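Local coordinates for putative membrane protein (Yersinia pestis CO92, PDB 5TF3) that is of unknown function but belongs to the DUF1198 family and folds as a compact set of helices and loops without strands, at residues P21-S26 with I60-I65. Sequence-based numbering, arbitrary orientation.
Sequences PIYIES and IYHTFI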
loop_
_atom_site.group_PDB
_atom_site.type_symbol
_atom_site.label_atom_id
_atom_site.label_comp_id
_atom_site.label_asym_id
_atom_site.label_seq_id
_atom_site.Cartn_x
_atom_site.Cartn_y
_atom_site.Cartn_z
ATOM N N PRO A 21 7.501 12.275 0.108
ATOM C CA PRO A 21 8.295 11.034 0.057
ATOM C C PRO A 21 8.446 10.342 1.398
ATOM O O PRO A 21 8.559 9.113 1.427
ATOM C CB PRO A 21 9.659 11.510 -0.468
ATOM C CG PRO A 21 9.390 12.787 -1.143
ATOM C CD PRO A 21 8.219 13.425 -0.476
ATOM N N ILE A 22 8.466 11.091 2.508
ATOM C CA ILE A 22 8.637 10.482 3.831
ATOM C C ILE A 22 7.658 9.335 4.045
ATOM O O ILE A 22 7.975 8.348 4.725
ATOM C CB ILE A 22 8.509 11.550 4.943
ATOM C CG1 ILE A 22 8.819 10.948 6.318
ATOM C CG2 ILE A 22 7.123 12.136 4.976
ATOM C CD1 ILE A 22 10.257 10.568 6.506
ATOM N N TYR A 23 6.467 9.417 3.459
ATOM C CA TYR A 23 5.527 8.329 3.661
ATOM C C TYR A 23 5.971 7.045 2.972
ATOM O O TYR A 23 5.579 5.964 3.407
ATOM C CB TYR A 23 4.139 8.748 3.189
ATOM C CG TYR A 23 3.534 9.812 4.077
ATOM C CD1 TYR A 23 2.860 9.463 5.231
ATOM C CD2 TYR A 23 3.664 11.164 3.771
ATOM C CE1 TYR A 23 2.314 10.427 6.063
ATOM C CE2 TYR A 23 3.121 12.147 4.598
ATOM C CZ TYR A 23 2.454 11.765 5.742
ATOM O OH TYR A 23 1.899 12.711 6.570
ATOM N N ILE A 24 6.785 7.139 1.926
ATOM C CA ILE A 24 7.301 5.942 1.267
ATOM C C ILE A 24 8.556 5.436 1.968
ATOM O O ILE A 24 8.701 4.236 2.206
ATOM C CB ILE A 24 7.572 6.241 -0.220
ATOM C CG1 ILE A 24 6.372 6.927 -0.850
ATOM C CG2 ILE A 24 7.898 4.968 -0.967
ATOM C CD1 ILE A 24 5.135 6.165 -0.718
ATOM N N GLU A 25 9.459 6.359 2.307
ATOM C CA GLU A 25 10.684 6.009 3.019
ATOM C C GLU A 25 10.383 5.315 4.342
ATOM O O GLU A 25 11.068 4.357 4.716
ATOM C CB GLU A 25 11.527 7.276 3.232
ATOM C CG GLU A 25 11.949 7.927 1.903
ATOM C CD GLU A 25 12.432 9.394 2.012
ATOM O OE1 GLU A 25 12.136 10.075 3.025
ATOM O OE2 GLU A 25 13.098 9.868 1.055
ATOM N N SER A 26 9.354 5.767 5.062
ATOM C CA SER A 26 9.028 5.126 6.337
ATOM C C SER A 26 8.621 3.672 6.139
ATOM O O SER A 26 9.006 2.795 6.925
ATOM C CB SER A 26 7.920 5.899 7.049
ATOM O OG SER A 26 8.418 7.155 7.467
ATOM N N ILE A 60 -1.827 -0.322 3.077
ATOM C CA ILE A 60 -1.795 -1.340 4.131
ATOM C C ILE A 60 -0.817 -0.952 5.230
ATOM O O ILE A 60 -1.120 -1.078 6.423
ATOM C CB ILE A 60 -1.449 -2.715 3.536
ATOM C CG1 ILE A 60 -2.634 -3.261 2.721
ATOM C CG2 ILE A 60 -0.997 -3.679 4.663
ATOM C CD1 ILE A 60 -2.322 -4.516 1.912
ATOM N N TYR A 61 0.361 -0.449 4.851
ATOM C CA TYR A 61 1.355 -0.070 5.853
ATOM C C TYR A 61 0.823 1.016 6.774
ATOM O O TYR A 61 0.898 0.899 8.001
ATOM C CB TYR A 61 2.660 0.387 5.184
ATOM C CG TYR A 61 3.672 0.912 6.196
ATOM C CD1 TYR A 61 4.427 0.032 6.982
ATOM C CD2 TYR A 61 3.845 2.281 6.395
ATOM C CE1 TYR A 61 5.335 0.506 7.928
ATOM C CE2 TYR A 61 4.757 2.766 7.341
ATOM C CZ TYR A 61 5.493 1.875 8.098
ATOM O OH TYR A 61 6.385 2.356 9.028
ATOM N N HIS A 62 0.280 2.089 6.205
ATOM C CA HIS A 62 -0.145 3.199 7.049
ATOM C C HIS A 62 -1.450 2.919 7.788
ATOM O O HIS A 62 -1.723 3.587 8.790
ATOM C CB HIS A 62 -0.237 4.484 6.215
ATOM C CG HIS A 62 1.110 5.002 5.829
ATOM N ND1 HIS A 62 1.961 5.592 6.740
ATOM C CD2 HIS A 62 1.801 4.917 4.669
ATOM C CE1 HIS A 62 3.096 5.904 6.141
ATOM N NE2 HIS A 62 3.029 5.497 4.885
ATOM N N THR A 63 -2.237 1.922 7.367
ATOM C CA THR A 63 -3.459 1.621 8.105
ATOM C C THR A 63 -3.272 0.383 8.982
ATOM O O THR A 63 -3.001 0.523 10.176
ATOM C CB THR A 63 -4.650 1.461 7.155
ATOM O OG1 THR A 63 -4.420 0.383 6.237
ATOM C CG2 THR A 63 -4.903 2.789 6.365
ATOM N N PHE A 64 -3.409 -0.827 8.421
ATOM C CA PHE A 64 -3.323 -2.036 9.245
ATOM C C PHE A 64 -2.049 -2.077 10.086
ATOM O O PHE A 64 -2.083 -2.416 11.274
ATOM C CB PHE A 64 -3.388 -3.292 8.377
ATOM C CG PHE A 64 -3.251 -4.577 9.172
ATOM C CD1 PHE A 64 -4.315 -5.053 9.932
ATOM C CD2 PHE A 64 -2.061 -5.298 9.164
ATOM C CE1 PHE A 64 -4.198 -6.234 10.661
ATOM C CE2 PHE A 64 -1.928 -6.486 9.891
ATOM C CZ PHE A 64 -2.992 -6.950 10.644
ATOM N N ILE A 65 -0.906 -1.759 9.486
ATOM C CA ILE A 65 0.339 -1.990 10.212
ATOM C C ILE A 65 0.568 -0.915 11.277
ATOM O O ILE A 65 0.899 -1.237 12.420
ATOM C CB ILE A 65 1.517 -2.111 9.226
ATOM C CG1 ILE A 65 1.294 -3.338 8.328
ATOM C CG2 ILE A 65 2.849 -2.212 9.983
ATOM C CD1 ILE A 65 2.456 -3.719 7.402
#
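H62, near the C-terminal end of helix 48-65, reaches across to Y23 on the short helix 22-29, a helix-helix contact within the all-helical DUF1198 fold. The interface is small, with 179 Å² buried, and the backbones stay well apart: the closest CA atoms, those of Y23 and H62, are 8.4 Å from each other. The side chains of H62 and Y61 span most of the gap, meeting Y23 and the backbone of S26.

A single hydrogen bond crosses it. NE2 of H62 donates to the backbone O of Y23 at 3.0 Å, with a nearly straight N-H...O angle of 160°. The carbonyl oxygen lies in the plane of the imidazole, while the nitrogen sits tilted from the carbonyl plane. The Y23 and H62 side chains cross at about a right angle.

Aromatic rings also contact the same imidazole. The Y23 ring meets it in an offset edge-to-face pair, planes at 65° and centroids 5.5 Å apart; on the Y23 side, the edge contact is made by CD1, 3.7 Å from CE1 of H62. From within its own helix, Y61 places CD2 3.6 Å above the centre of the H62 ring, and W76 of helix 70-82 also stacks with H62. Ring contacts and the NE2 bond together should restrict rotation of the imidazole.

Y61 makes the second, looser touch. Helix 48-65 widens into a pi-type turn here, with I65 N bonded to I60 O. CG of Y61 lies anti to the backbone N (chi1 175°), which directs the phenol toward the end of 21-26; its hydrogen-bonding partner is the carboxylate of E30, while its OH comes within 3.4 Å of S26 O.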